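Local coordinates for MGS-M5 (Unidentified, PDB 4Q3N), which probably catalyses the NAD-dependent interconversion of pyruvate and L-lactate, at residues A195-I198 with E203-F206; Q159-D164 with A187-K192; Y155-Y160 with V168-L173; G272-L277 with V286-N291. One frame throughout, in Å; residues are numbered along the deposited sequence. Where two conformers were deposited one is given.

Contact 1. Residues A195-I198 with E203-F206. With NA (sodium ion), chain B.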
loop_
_atom_site.group_PDB
_atom_site.type_symbol
_atom_site.label_atom_id
_atom_site.label_comp_id
_atom_site.label_asym_id
_atom_site.label_seq_id
_atom_site.Cartn_x
_atom_site.Cartn_y
_atom_site.Cartn_z
ATOM N N ALA A 195 -18.347 -23.221 -16.206
ATOM C CA ALA A 195 -19.253 -23.756 -17.240
ATOM C C ALA A 195 -20.423 -22.798 -17.419
ATOM O O ALA A 195 -20.926 -22.591 -18.528
ATOM C CB ALA A 195 -19.766 -25.166 -16.870
ATOM N N ASP A 196 -20.878 -22.224 -16.302
ATOM C CA ASP A 196 -21.986 -21.261 -16.363
ATOM C C ASP A 196 -21.553 -19.969 -17.047
ATOM O O ASP A 196 -22.334 -19.351 -17.755
ATOM C CB ASP A 196 -22.515 -20.937 -14.964
ATOM C CG ASP A 196 -23.119 -22.138 -14.276
ATOM O OD1 ASP A 196 -23.331 -23.167 -14.948
ATOM O OD2 ASP A 196 -23.403 -22.030 -13.059
ATOM N N VAL A 197 -20.318 -19.559 -16.813
ATOM C CA VAL A 197 -19.762 -18.363 -17.473
ATOM C C VAL A 197 -19.760 -18.556 -18.970
ATOM O O VAL A 197 -20.268 -17.719 -19.706
ATOM C CB VAL A 197 -18.365 -18.040 -16.971
ATOM C CG1 VAL A 197 -17.795 -16.875 -17.750
ATOM C CG2 VAL A 197 -18.437 -17.662 -15.436
ATOM N N ILE A 198 -19.253 -19.698 -19.420
ATOM C CA ILE A 198 -19.313 -20.057 -20.854
ATOM C C ILE A 198 -20.706 -20.009 -21.426
ATOM O O ILE A 198 -20.943 -19.492 -22.523
ATOM C CB ILE A 198 -18.725 -21.463 -21.053
ATOM C CG1 ILE A 198 -17.237 -21.408 -20.707
ATOM C CG2 ILE A 198 -18.944 -21.959 -22.481
ATOM C CD1 ILE A 198 -16.531 -22.733 -20.838
ATOM N N GLU A 203 -18.445 -14.015 -24.997
ATOM C CA GLU A 203 -17.002 -13.757 -24.950
ATOM C C GLU A 203 -16.119 -15.001 -24.784
ATOM O O GLU A 203 -14.928 -14.933 -25.030
ATOM C CB GLU A 203 -16.675 -12.798 -23.795
ATOM C CG GLU A 203 -17.103 -11.350 -24.036
ATOM C CD GLU A 203 -18.593 -11.057 -23.717
ATOM O OE1 GLU A 203 -19.373 -11.988 -23.411
ATOM O OE2 GLU A 203 -18.976 -9.872 -23.785
ATOM N N ILE A 204 -16.661 -16.108 -24.284
ATOM C CA ILE A 204 -15.818 -17.278 -24.020
ATOM C C ILE A 204 -16.587 -18.568 -24.340
ATOM O O ILE A 204 -17.765 -18.716 -24.016
ATOM C CB ILE A 204 -15.265 -17.293 -22.578
ATOM C CG1 ILE A 204 -14.154 -18.337 -22.430
ATOM C CG2 ILE A 204 -16.389 -17.449 -21.505
ATOM C CD1 ILE A 204 -13.192 -18.034 -21.224
ATOM N N SER A 205 -15.910 -19.472 -25.053
ATOM C CA SER A 205 -16.526 -20.724 -25.480
ATOM C C SER A 205 -15.670 -21.913 -25.053
ATOM O O SER A 205 -14.520 -21.755 -24.640
ATOM C CB SER A 205 -16.722 -20.762 -27.014
ATOM O OG SER A 205 -17.515 -19.689 -27.492
ATOM N N PHE A 206 -16.231 -23.113 -25.175
ATOM C CA PHE A 206 -15.479 -24.344 -24.911
ATOM C C PHE A 206 -14.164 -24.397 -25.704
ATOM O O PHE A 206 -13.140 -24.788 -25.165
ATOM C CB PHE A 206 -16.365 -25.555 -25.218
ATOM C CG PHE A 206 -15.789 -26.865 -24.774
ATOM C CD1 PHE A 206 -15.935 -27.295 -23.450
ATOM C CD2 PHE A 206 -15.124 -27.703 -25.688
ATOM C CE1 PHE A 206 -15.398 -28.542 -23.035
ATOM C CE2 PHE A 206 -14.588 -28.940 -25.290
ATOM C CZ PHE A 206 -14.719 -29.366 -23.971
HETATM NA NA NA B . -19.971 -18.726 -24.495
HETATM O O HOH W 1 -19.420 -18.347 -26.828
HETATM O O HOH W 2 -22.473 -18.042 -25.186
HETATM O O HOH W 3 -20.465 -20.773 -25.511
#

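Contact 2. Residues Q159-D164 with A187-K192. With ACT (acetate ion), chain E.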
loop_
_atom_site.group_PDB
_atom_site.type_symbol
_atom_site.label_atom_id
_atom_site.label_comp_id
_atom_site.label_asym_id
_atom_site.label_seq_id
_atom_site.Cartn_x
_atom_site.Cartn_y
_atom_site.Cartn_z
ATOM N N GLN A 159 -8.602 -11.886 -20.176
ATOM C CA GLN A 159 -8.613 -11.234 -21.458
ATOM C C GLN A 159 -9.822 -11.627 -22.322
ATOM O O GLN A 159 -10.197 -10.865 -23.217
ATOM C CB GLN A 159 -7.280 -11.518 -22.236
ATOM C CG GLN A 159 -6.056 -10.957 -21.541
ATOM C CD GLN A 159 -6.211 -9.511 -21.102
ATOM O OE1 GLN A 159 -6.007 -8.608 -21.897
ATOM N NE2 GLN A 159 -6.547 -9.283 -19.811
ATOM N N TYR A 160 -10.383 -12.818 -22.132
ATOM C CA TYR A 160 -11.626 -13.169 -22.853
ATOM C C TYR A 160 -12.859 -12.457 -22.239
ATOM O O TYR A 160 -13.686 -11.880 -22.940
ATOM C CB TYR A 160 -11.898 -14.696 -22.819
ATOM C CG TYR A 160 -11.031 -15.418 -23.825
ATOM C CD1 TYR A 160 -9.718 -15.721 -23.517
ATOM C CD2 TYR A 160 -11.527 -15.764 -25.092
ATOM C CE1 TYR A 160 -8.884 -16.355 -24.452
ATOM C CE2 TYR A 160 -10.681 -16.375 -26.045
ATOM C CZ TYR A 160 -9.375 -16.679 -25.690
ATOM O OH TYR A 160 -8.518 -17.316 -26.572
ATOM N N ILE A 161 -12.980 -12.528 -20.926
ATOM C CA ILE A 161 -14.254 -12.116 -20.307
ATOM C C ILE A 161 -14.219 -10.721 -19.701
ATOM O O ILE A 161 -15.247 -10.239 -19.201
ATOM C CB ILE A 161 -14.678 -13.122 -19.224
ATOM C CG1 ILE A 161 -13.596 -13.249 -18.143
ATOM C CG2 ILE A 161 -14.875 -14.524 -19.859
ATOM C CD1 ILE A 161 -14.061 -14.037 -16.903
ATOM N N HIS A 162 -13.066 -10.066 -19.782
ATOM C CA HIS A 162 -12.909 -8.672 -19.327
ATOM C C HIS A 162 -13.381 -8.521 -17.861
ATOM O O HIS A 162 -14.173 -7.618 -17.542
ATOM C CB HIS A 162 -13.691 -7.729 -20.242
ATOM C CG HIS A 162 -13.352 -7.926 -21.689
ATOM N ND1 HIS A 162 -14.287 -8.300 -22.634
ATOM C CD2 HIS A 162 -12.158 -7.879 -22.333
ATOM C CE1 HIS A 162 -13.686 -8.427 -23.811
ATOM N NE2 HIS A 162 -12.397 -8.180 -23.653
ATOM N N ILE A 163 -12.882 -9.415 -17.019
ATOM C CA ILE A 163 -13.094 -9.385 -15.541
ATOM C C ILE A 163 -11.690 -9.317 -14.888
ATOM O O ILE A 163 -10.756 -9.974 -15.371
ATOM C CB ILE A 163 -13.839 -10.675 -15.049
ATOM C CG1 ILE A 163 -15.229 -10.792 -15.688
ATOM C CG2 ILE A 163 -13.887 -10.771 -13.439
ATOM C CD1 ILE A 163 -16.163 -9.657 -15.297
ATOM N N ASP A 164 -11.523 -8.489 -13.859
ATOM C CA ASP A 164 -10.323 -8.461 -13.020
ATOM C C ASP A 164 -9.781 -9.892 -12.842
ATOM O O ASP A 164 -10.507 -10.779 -12.386
ATOM C CB ASP A 164 -10.715 -7.824 -11.668
ATOM C CG ASP A 164 -9.516 -7.507 -10.760
ATOM O OD1 ASP A 164 -8.431 -8.145 -10.914
ATOM O OD2 ASP A 164 -9.687 -6.631 -9.846
ATOM N N ALA A 187 -13.345 -24.494 -11.420
ATOM C CA ALA A 187 -12.898 -23.177 -11.862
ATOM C C ALA A 187 -14.105 -22.262 -11.804
ATOM O O ALA A 187 -15.179 -22.679 -12.201
ATOM C CB ALA A 187 -12.321 -23.225 -13.260
ATOM N N ASN A 188 -13.950 -21.067 -11.233
ATOM C CA ASN A 188 -15.035 -20.116 -11.242
ATOM C C ASN A 188 -14.565 -18.673 -11.434
ATOM O O ASN A 188 -13.365 -18.355 -11.397
ATOM C CB ASN A 188 -15.894 -20.220 -9.983
ATOM C CG ASN A 188 -15.102 -20.399 -8.744
ATOM O OD1 ASN A 188 -14.772 -21.531 -8.376
ATOM N ND2 ASN A 188 -14.830 -19.298 -8.043
ATOM N N VAL A 189 -15.528 -17.819 -11.742
ATOM C CA VAL A 189 -15.249 -16.394 -11.857
ATOM C C VAL A 189 -16.117 -15.746 -10.787
ATOM O O VAL A 189 -17.338 -15.855 -10.824
ATOM C CB VAL A 189 -15.547 -15.875 -13.286
ATOM C CG1 VAL A 189 -15.320 -14.350 -13.368
ATOM C CG2 VAL A 189 -14.655 -16.614 -14.293
ATOM N N GLY A 190 -15.486 -15.156 -9.774
ATOM C CA GLY A 190 -16.257 -14.663 -8.642
ATOM C C GLY A 190 -16.707 -15.921 -7.912
ATOM O O GLY A 190 -15.887 -16.720 -7.465
ATOM N N ALA A 191 -18.004 -16.159 -7.861
ATOM C CA ALA A 191 -18.480 -17.395 -7.238
ATOM C C ALA A 191 -19.107 -18.322 -8.296
ATOM O O ALA A 191 -19.646 -19.363 -7.979
ATOM C CB ALA A 191 -19.487 -17.064 -6.157
ATOM N N LYS A 192 -19.073 -17.890 -9.541
ATOM C CA LYS A 192 -19.821 -18.522 -10.625
ATOM C C LYS A 192 -19.005 -19.583 -11.377
ATOM O O LYS A 192 -17.963 -19.263 -11.924
ATOM C CB LYS A 192 -20.270 -17.429 -11.600
ATOM C CG LYS A 192 -20.979 -17.901 -12.854
ATOM C CD LYS A 192 -21.718 -16.751 -13.564
ATOM C CE LYS A 192 -22.490 -17.270 -14.791
ATOM N NZ LYS A 192 -23.050 -16.131 -15.600
HETATM C C ACT E . -20.328 -13.364 -15.944
HETATM O O ACT E . -20.716 -14.571 -15.973
HETATM O OXT ACT E . -21.138 -12.499 -16.377
HETATM C CH3 ACT E . -18.966 -12.942 -15.473
#

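Contact 3. Residues Y155-Y160 with V168-L173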
loop_
_atom_site.group_PDB
_atom_site.type_symbol
_atom_site.label_atom_id
_atom_site.label_comp_id
_atom_site.label_asym_id
_atom_site.label_seq_id
_atom_site.Cartn_x
_atom_site.Cartn_y
_atom_site.Cartn_z
ATOM N N TYR A 155 -4.729 -14.602 -15.949
ATOM C CA TYR A 155 -4.542 -13.542 -16.941
ATOM C C TYR A 155 -5.213 -13.874 -18.267
ATOM O O TYR A 155 -5.928 -13.040 -18.844
ATOM C CB TYR A 155 -3.027 -13.253 -17.193
ATOM C CG TYR A 155 -2.817 -12.335 -18.396
ATOM C CD1 TYR A 155 -3.095 -10.951 -18.332
ATOM C CD2 TYR A 155 -2.387 -12.851 -19.619
ATOM C CE1 TYR A 155 -2.921 -10.125 -19.476
ATOM C CE2 TYR A 155 -2.193 -12.037 -20.732
ATOM C CZ TYR A 155 -2.464 -10.698 -20.665
ATOM O OH TYR A 155 -2.271 -9.951 -21.796
ATOM N N GLU A 156 -5.014 -15.092 -18.777
ATOM C CA GLU A 156 -5.539 -15.402 -20.118
ATOM C C GLU A 156 -7.075 -15.377 -20.124
ATOM O O GLU A 156 -7.696 -14.832 -21.021
ATOM C CB GLU A 156 -5.058 -16.778 -20.611
ATOM C CG GLU A 156 -3.509 -16.871 -20.859
ATOM C CD GLU A 156 -3.020 -15.966 -21.991
ATOM O OE1 GLU A 156 -3.871 -15.512 -22.787
ATOM O OE2 GLU A 156 -1.777 -15.724 -22.076
ATOM N N ILE A 157 -7.663 -16.031 -19.138
ATOM C CA ILE A 157 -9.127 -16.033 -18.997
ATOM C C ILE A 157 -9.650 -14.593 -18.903
ATOM O O ILE A 157 -10.650 -14.267 -19.552
ATOM C CB ILE A 157 -9.550 -16.846 -17.772
ATOM C CG1 ILE A 157 -9.254 -18.352 -17.984
ATOM C CG2 ILE A 157 -11.015 -16.657 -17.445
ATOM C CD1 ILE A 157 -9.323 -19.115 -16.610
ATOM N N SER A 158 -8.933 -13.717 -18.195
ATOM C CA SER A 158 -9.434 -12.363 -17.956
ATOM C C SER A 158 -9.505 -11.581 -19.246
ATOM O O SER A 158 -10.363 -10.703 -19.407
ATOM C CB SER A 158 -8.571 -11.609 -16.935
ATOM O OG SER A 158 -7.362 -11.212 -17.545
ATOM N N GLN A 159 -8.602 -11.886 -20.176
ATOM C CA GLN A 159 -8.613 -11.234 -21.458
ATOM C C GLN A 159 -9.822 -11.627 -22.322
ATOM O O GLN A 159 -10.197 -10.865 -23.217
ATOM C CB GLN A 159 -7.280 -11.518 -22.236
ATOM C CG GLN A 159 -6.056 -10.957 -21.541
ATOM C CD GLN A 159 -6.211 -9.511 -21.102
ATOM O OE1 GLN A 159 -6.007 -8.608 -21.897
ATOM N NE2 GLN A 159 -6.547 -9.283 -19.811
ATOM N N TYR A 160 -10.383 -12.818 -22.132
ATOM C CA TYR A 160 -11.626 -13.169 -22.853
ATOM C C TYR A 160 -12.859 -12.457 -22.239
ATOM O O TYR A 160 -13.686 -11.880 -22.940
ATOM C CB TYR A 160 -11.898 -14.696 -22.819
ATOM C CG TYR A 160 -11.031 -15.418 -23.825
ATOM C CD1 TYR A 160 -9.718 -15.721 -23.517
ATOM C CD2 TYR A 160 -11.527 -15.764 -25.092
ATOM C CE1 TYR A 160 -8.884 -16.355 -24.452
ATOM C CE2 TYR A 160 -10.681 -16.375 -26.045
ATOM C CZ TYR A 160 -9.375 -16.679 -25.690
ATOM O OH TYR A 160 -8.518 -17.316 -26.572
ATOM N N VAL A 168 -10.713 -14.310 -10.937
ATOM C CA VAL A 168 -10.735 -15.569 -11.671
ATOM C C VAL A 168 -10.122 -16.648 -10.822
ATOM O O VAL A 168 -8.963 -16.565 -10.475
ATOM C CB VAL A 168 -9.979 -15.440 -13.037
ATOM C CG1 VAL A 168 -9.913 -16.825 -13.753
ATOM C CG2 VAL A 168 -10.694 -14.385 -13.939
ATOM N N HIS A 169 -10.904 -17.655 -10.434
ATOM C CA HIS A 169 -10.405 -18.610 -9.443
ATOM C C HIS A 169 -10.307 -19.985 -10.073
ATOM O O HIS A 169 -11.282 -20.734 -10.075
ATOM C CB HIS A 169 -11.308 -18.684 -8.245
ATOM C CG HIS A 169 -11.607 -17.340 -7.670
ATOM N ND1 HIS A 169 -10.609 -16.486 -7.246
ATOM C CD2 HIS A 169 -12.782 -16.696 -7.464
ATOM C CE1 HIS A 169 -11.159 -15.382 -6.770
ATOM N NE2 HIS A 169 -12.471 -15.477 -6.908
ATOM N N ALA A 170 -9.128 -20.302 -10.588
ATOM C CA ALA A 170 -8.897 -21.522 -11.336
ATOM C C ALA A 170 -7.409 -21.829 -11.154
ATOM O O ALA A 170 -6.631 -20.880 -10.949
ATOM C CB ALA A 170 -9.241 -21.319 -12.825
ATOM N N TYR A 171 -7.043 -23.118 -11.199
ATOM C CA TYR A 171 -5.683 -23.588 -10.908
ATOM C C TYR A 171 -5.106 -24.334 -12.101
ATOM O O TYR A 171 -5.838 -25.047 -12.826
ATOM C CB TYR A 171 -5.628 -24.545 -9.708
ATOM C CG TYR A 171 -6.163 -23.996 -8.380
ATOM C CD1 TYR A 171 -5.725 -22.780 -7.857
ATOM C CD2 TYR A 171 -7.110 -24.700 -7.670
ATOM C CE1 TYR A 171 -6.241 -22.282 -6.647
ATOM C CE2 TYR A 171 -7.638 -24.221 -6.452
ATOM C CZ TYR A 171 -7.188 -23.015 -5.952
ATOM O OH TYR A 171 -7.725 -22.562 -4.776
ATOM N N ILE A 172 -3.801 -24.187 -12.269
ATOM C CA ILE A 172 -2.989 -25.162 -12.981
ATOM C C ILE A 172 -2.408 -26.102 -11.944
ATOM O O ILE A 172 -1.894 -25.619 -10.923
ATOM C CB ILE A 172 -1.842 -24.494 -13.749
ATOM C CG1 ILE A 172 -2.423 -23.492 -14.740
ATOM C CG2 ILE A 172 -0.916 -25.583 -14.435
ATOM C CD1 ILE A 172 -3.097 -24.180 -16.026
ATOM N N LEU A 173 -2.531 -27.411 -12.178
ATOM C CA LEU A 173 -2.028 -28.429 -11.267
ATOM C C LEU A 173 -0.964 -29.289 -11.915
ATOM O O LEU A 173 -0.854 -29.368 -13.165
ATOM C CB LEU A 173 -3.150 -29.366 -10.775
ATOM C CG LEU A 173 -4.304 -28.560 -10.109
ATOM C CD1 LEU A 173 -5.413 -29.505 -9.714
ATOM C CD2 LEU A 173 -3.786 -27.810 -8.914
#

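Contact 4. Residues G272-L277 with V286-N291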
loop_
_atom_site.group_PDB
_atom_site.type_symbol
_atom_site.label_atom_id
_atom_site.label_comp_id
_atom_site.label_asym_id
_atom_site.label_seq_id
_atom_site.Cartn_x
_atom_site.Cartn_y
_atom_site.Cartn_z
ATOM N N GLY A 272 2.497 -29.808 -7.932
ATOM C CA GLY A 272 1.739 -28.560 -7.811
ATOM C C GLY A 272 0.286 -28.847 -7.411
ATOM O O GLY A 272 -0.479 -29.476 -8.168
ATOM N N LEU A 273 -0.068 -28.447 -6.190
ATOM C CA LEU A 273 -1.416 -28.637 -5.641
ATOM C C LEU A 273 -1.785 -27.395 -4.839
ATOM O O LEU A 273 -0.911 -26.727 -4.295
ATOM C CB LEU A 273 -1.485 -29.894 -4.737
ATOM C CG LEU A 273 -1.137 -31.220 -5.448
ATOM C CD1 LEU A 273 -0.925 -32.329 -4.378
ATOM C CD2 LEU A 273 -2.239 -31.631 -6.494
ATOM N N PRO A 274 -3.090 -27.095 -4.737
ATOM C CA PRO A 274 -3.482 -25.951 -3.901
ATOM C C PRO A 274 -3.206 -26.267 -2.419
ATOM O O PRO A 274 -3.514 -27.347 -1.937
ATOM C CB PRO A 274 -4.981 -25.799 -4.180
ATOM C CG PRO A 274 -5.453 -27.179 -4.570
ATOM C CD PRO A 274 -4.246 -27.852 -5.261
ATOM N N ALA A 275 -2.619 -25.326 -1.707
ATOM C CA ALA A 275 -2.285 -25.583 -0.319
ATOM C C ALA A 275 -2.513 -24.332 0.513
ATOM O O ALA A 275 -2.433 -23.213 0.007
ATOM C CB ALA A 275 -0.791 -26.080 -0.199
ATOM N N VAL A 276 -2.794 -24.547 1.794
ATOM C CA VAL A 276 -3.020 -23.467 2.727
ATOM C C VAL A 276 -1.688 -23.064 3.357
ATOM O O VAL A 276 -1.060 -23.874 4.060
ATOM C CB VAL A 276 -4.031 -23.886 3.846
ATOM C CG1 VAL A 276 -4.267 -22.692 4.799
ATOM C CG2 VAL A 276 -5.336 -24.338 3.234
ATOM N N LEU A 277 -1.287 -21.813 3.147
ATOM C CA LEU A 277 -0.029 -21.272 3.703
ATOM C C LEU A 277 -0.267 -20.300 4.864
ATOM O O LEU A 277 -1.109 -19.401 4.766
ATOM C CB LEU A 277 0.748 -20.532 2.629
ATOM C CG LEU A 277 1.392 -21.443 1.573
ATOM C CD1 LEU A 277 1.910 -20.597 0.397
ATOM C CD2 LEU A 277 2.573 -22.152 2.245
ATOM N N VAL A 286 -5.126 -28.709 -0.007
ATOM C CA VAL A 286 -6.558 -28.726 -0.227
ATOM C C VAL A 286 -6.871 -29.853 -1.199
ATOM O O VAL A 286 -6.254 -29.950 -2.283
ATOM C CB VAL A 286 -7.042 -27.356 -0.768
ATOM C CG1 VAL A 286 -8.530 -27.414 -1.121
ATOM C CG2 VAL A 286 -6.758 -26.240 0.314
ATOM N N LYS A 287 -7.824 -30.691 -0.851
ATOM C CA LYS A 287 -8.177 -31.799 -1.726
ATOM C C LYS A 287 -9.371 -31.421 -2.589
ATOM O O LYS A 287 -10.461 -31.282 -2.090
ATOM C CB LYS A 287 -8.462 -33.059 -0.906
ATOM C CG LYS A 287 -8.990 -34.250 -1.684
ATOM C CD LYS A 287 -8.073 -34.637 -2.826
ATOM C CE LYS A 287 -8.530 -35.985 -3.416
ATOM N NZ LYS A 287 -9.758 -35.827 -4.281
ATOM N N LEU A 288 -9.158 -31.229 -3.887
ATOM C CA LEU A 288 -10.271 -30.978 -4.802
ATOM C C LEU A 288 -10.861 -32.274 -5.298
ATOM O O LEU A 288 -10.135 -33.258 -5.457
ATOM C CB LEU A 288 -9.816 -30.162 -6.032
ATOM C CG LEU A 288 -9.138 -28.840 -5.659
ATOM C CD1 LEU A 288 -8.492 -28.263 -6.957
ATOM C CD2 LEU A 288 -10.203 -27.868 -5.038
ATOM N N LYS A 289 -12.166 -32.279 -5.586
ATOM C CA LYS A 289 -12.784 -33.416 -6.305
ATOM C C LYS A 289 -12.431 -33.265 -7.789
ATOM O O LYS A 289 -12.968 -32.397 -8.464
ATOM C CB LYS A 289 -14.322 -33.463 -6.126
ATOM C CG LYS A 289 -14.861 -33.924 -4.763
ATOM C CD LYS A 289 -16.366 -34.324 -4.889
ATOM C CE LYS A 289 -16.849 -35.301 -3.801
ATOM N NZ LYS A 289 -17.304 -34.701 -2.494
ATOM N N LEU A 290 -11.544 -34.107 -8.308
ATOM C CA LEU A 290 -11.117 -33.992 -9.701
ATOM C C LEU A 290 -12.019 -34.836 -10.547
ATOM O O LEU A 290 -12.500 -35.852 -10.059
ATOM C CB LEU A 290 -9.663 -34.455 -9.878
ATOM C CG LEU A 290 -8.650 -33.639 -9.110
ATOM C CD1 LEU A 290 -7.189 -34.126 -9.441
ATOM C CD2 LEU A 290 -8.805 -32.141 -9.346
ATOM N N ASN A 291 -12.233 -34.470 -11.815
ATOM C CA ASN A 291 -12.998 -35.388 -12.659
ATOM C C ASN A 291 -12.052 -36.456 -13.193
ATOM O O ASN A 291 -10.859 -36.430 -12.928
ATOM C CB ASN A 291 -13.766 -34.659 -13.782
ATOM C CG ASN A 291 -12.865 -33.969 -14.789
ATOM O OD1 ASN A 291 -11.696 -34.286 -14.915
ATOM N ND2 ASN A 291 -13.424 -32.998 -15.516
#

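Contact 1. Residues A195-I198 with E203-F206
Two backbone carbonyls, I198 O and I204 O, turn in on one sodium ion in the C-terminal alpha/beta domain of this lactate/malate dehydrogenase fold. One belongs to helix 194-200 and the other to the loop that leads on to helix 206-227. The sodium lies 2.3 Å from I198 O and 2.3 Å from I204 O, which leaves those two oxygens 3.6 Å apart; the cation between them probably offsets the repulsion expected between two partly negative carbonyl oxygens. M201 O supplies the third protein ligand and three waters bring the count to six, so the metal is held by main chain and solvent, without a carboxylate. Beside the ion the contact turns apolar. I204 places CG1 anti to its backbone N (chi1 -167°), and this leaves CG2 on the helix side, where it comes 4.1 Å from V197 CG1 and 4.1 Å from I198 CG1. The I198 and I204 side chains cross at about a right angle. Behind them Y160 and I161 of helix 147-161 cover I204, so its side chain is buried although the ion beside it binds three waters. S205 points its CB away from the helix, and its backbone N is taken by D208 OD2. The other branch of I198 reaches along the loop instead, with I198 CG2 4.0 Å from S205 CA and 4.0 Å from F206 N.

Contact 2. Residues Q159-D164 with A187-K192
I161, at the end of helix 147-161, meets V189 tip to tip, and V189 opens a tight beta hairpin with a type II' turn from V189 to K192. From CB, which points toward the hairpin, the I161 side chain divides. CG2 goes to I204, while CG1 takes the place between backbone N and carbonyl carbon (chi1 58°) and carries CD1 toward V189. There CD1 fits against both branches, with I161 CD1 3.7 Å from V189 CG2 and 3.8 Å from V189 CG1. Past the helix end the I163 side chain slants across V189, with I163 CG2 3.9 Å from V189 CG1. All three side chains are buried, and V197 of helix 194-200 also packs on V189. G190 occupies the first corner of the turn with positive phi (72°); K192 N to V189 O, 3.0 Å, closes the turn, and V189 N to K192 O, 2.8 Å, completes the pair. K192 runs out fully extended, its NZ donating to K287 O of the second subunit and to an acetate, probably from the crystallisation liquor. A leucine in place of K192 would probably leave that carbonyl without this lysine's N-H, removing a bond between subunits, and the acetate with one donor fewer. Within the hairpin, N188 ND2 donates to G190 O over 2.8 Å, coming from 39° above the carbonyl plane.

Contact 3. Residues Y155-Y160 with V168-L173
V168 begins the strand by setting its CG1 against I157 of the helix: V168 CG1 lies 3.7 Å from I157 CD1 and 3.9 Å from I157 CG2, so the methyl touches both branches. I157 CG1 stands anti to the carbonyl carbon (chi1 -68°), which carries CD1 along the strand and leaves CG2 anti to the backbone N. V168 CG2 follows more loosely, 4.2 Å from I157 CG2, while at the next helix residue S158 OG donates to Y155 O at 2.7 Å and receives Q159 NE2 at 3.1 Å. H169 next points its CB away from the helix, and its ring stacks on H169 of the second subunit. This is the alternation of a strand whose one face is covered by helix 147-161 and whose other reaches the subunit interface, in the antiparallel sheet of the C-terminal domain. A170 turns back inward, its CB 4.4 Å from I157 CD1, with L153 also packed on it. Beyond A170 the strand moves past this part of the helix, and I172 N and O are bonded, respectively, to T150 OG1 of the helix and to T146 OG1 just before its start.

Contact 4. Residues G272-L277 with V286-N291
The flat P274 carbonyl group takes V286 N as its donor, 2.9 Å from P274 O and 30° out of the carbonyl plane, with a fairly straight N-H...O angle of 160°. P274 points its CB toward the other segment, and its ring atom CG lies 3.7 Å from V286 O, 4.0 Å from L288 CD1 and 4.1 Å from V286 CB. The Y171 ring packs on both P274 and L288, adding an aromatic wall to the pair. Another flat group, the L288 carbonyl, is met from above its plane by K287 NZ, 2.9 Å from L288 O. V286 puts CG1 anti to its backbone N (chi1 175°), and CG2, beside that N, comes 3.8 Å from V276 CG2, the two valines crossing at about a right angle. Both V286 O and L288 N are bonded to Y263 OH, which bridges two backbone atoms of the loop. The V286 N to P274 O bond carries the pairing of strands 270-278 and 281-285 just past the second strand's end. Strand 270-278 is the middle one of a three-stranded antiparallel sheet, with 251-258 on its other side, and the 286-291 loop runs on to N291, whose OD1 caps E294 N at the start of helix 292-311.

In the fold
All four contacts lie in the C-terminal alpha/beta domain. Contacts 2 and 3 begin on the same helix, 147-161, sharing Q159 and Y160, and go to neighbouring strands of one antiparallel sheet; their centres are 7 Å apart. Contact 1 follows later in the chain, its centre about 10 Å from that of contact 2, and its loop packs back on the end of that helix. Contact 4 comes last, in the other antiparallel sheet, its centre about 23 Å from that of contact 1, but it touches contact 3 through Y171 and L173. Contacts 2, 3 and 4 also meet the second subunit, so these parts of the domain also take part in the interface with it.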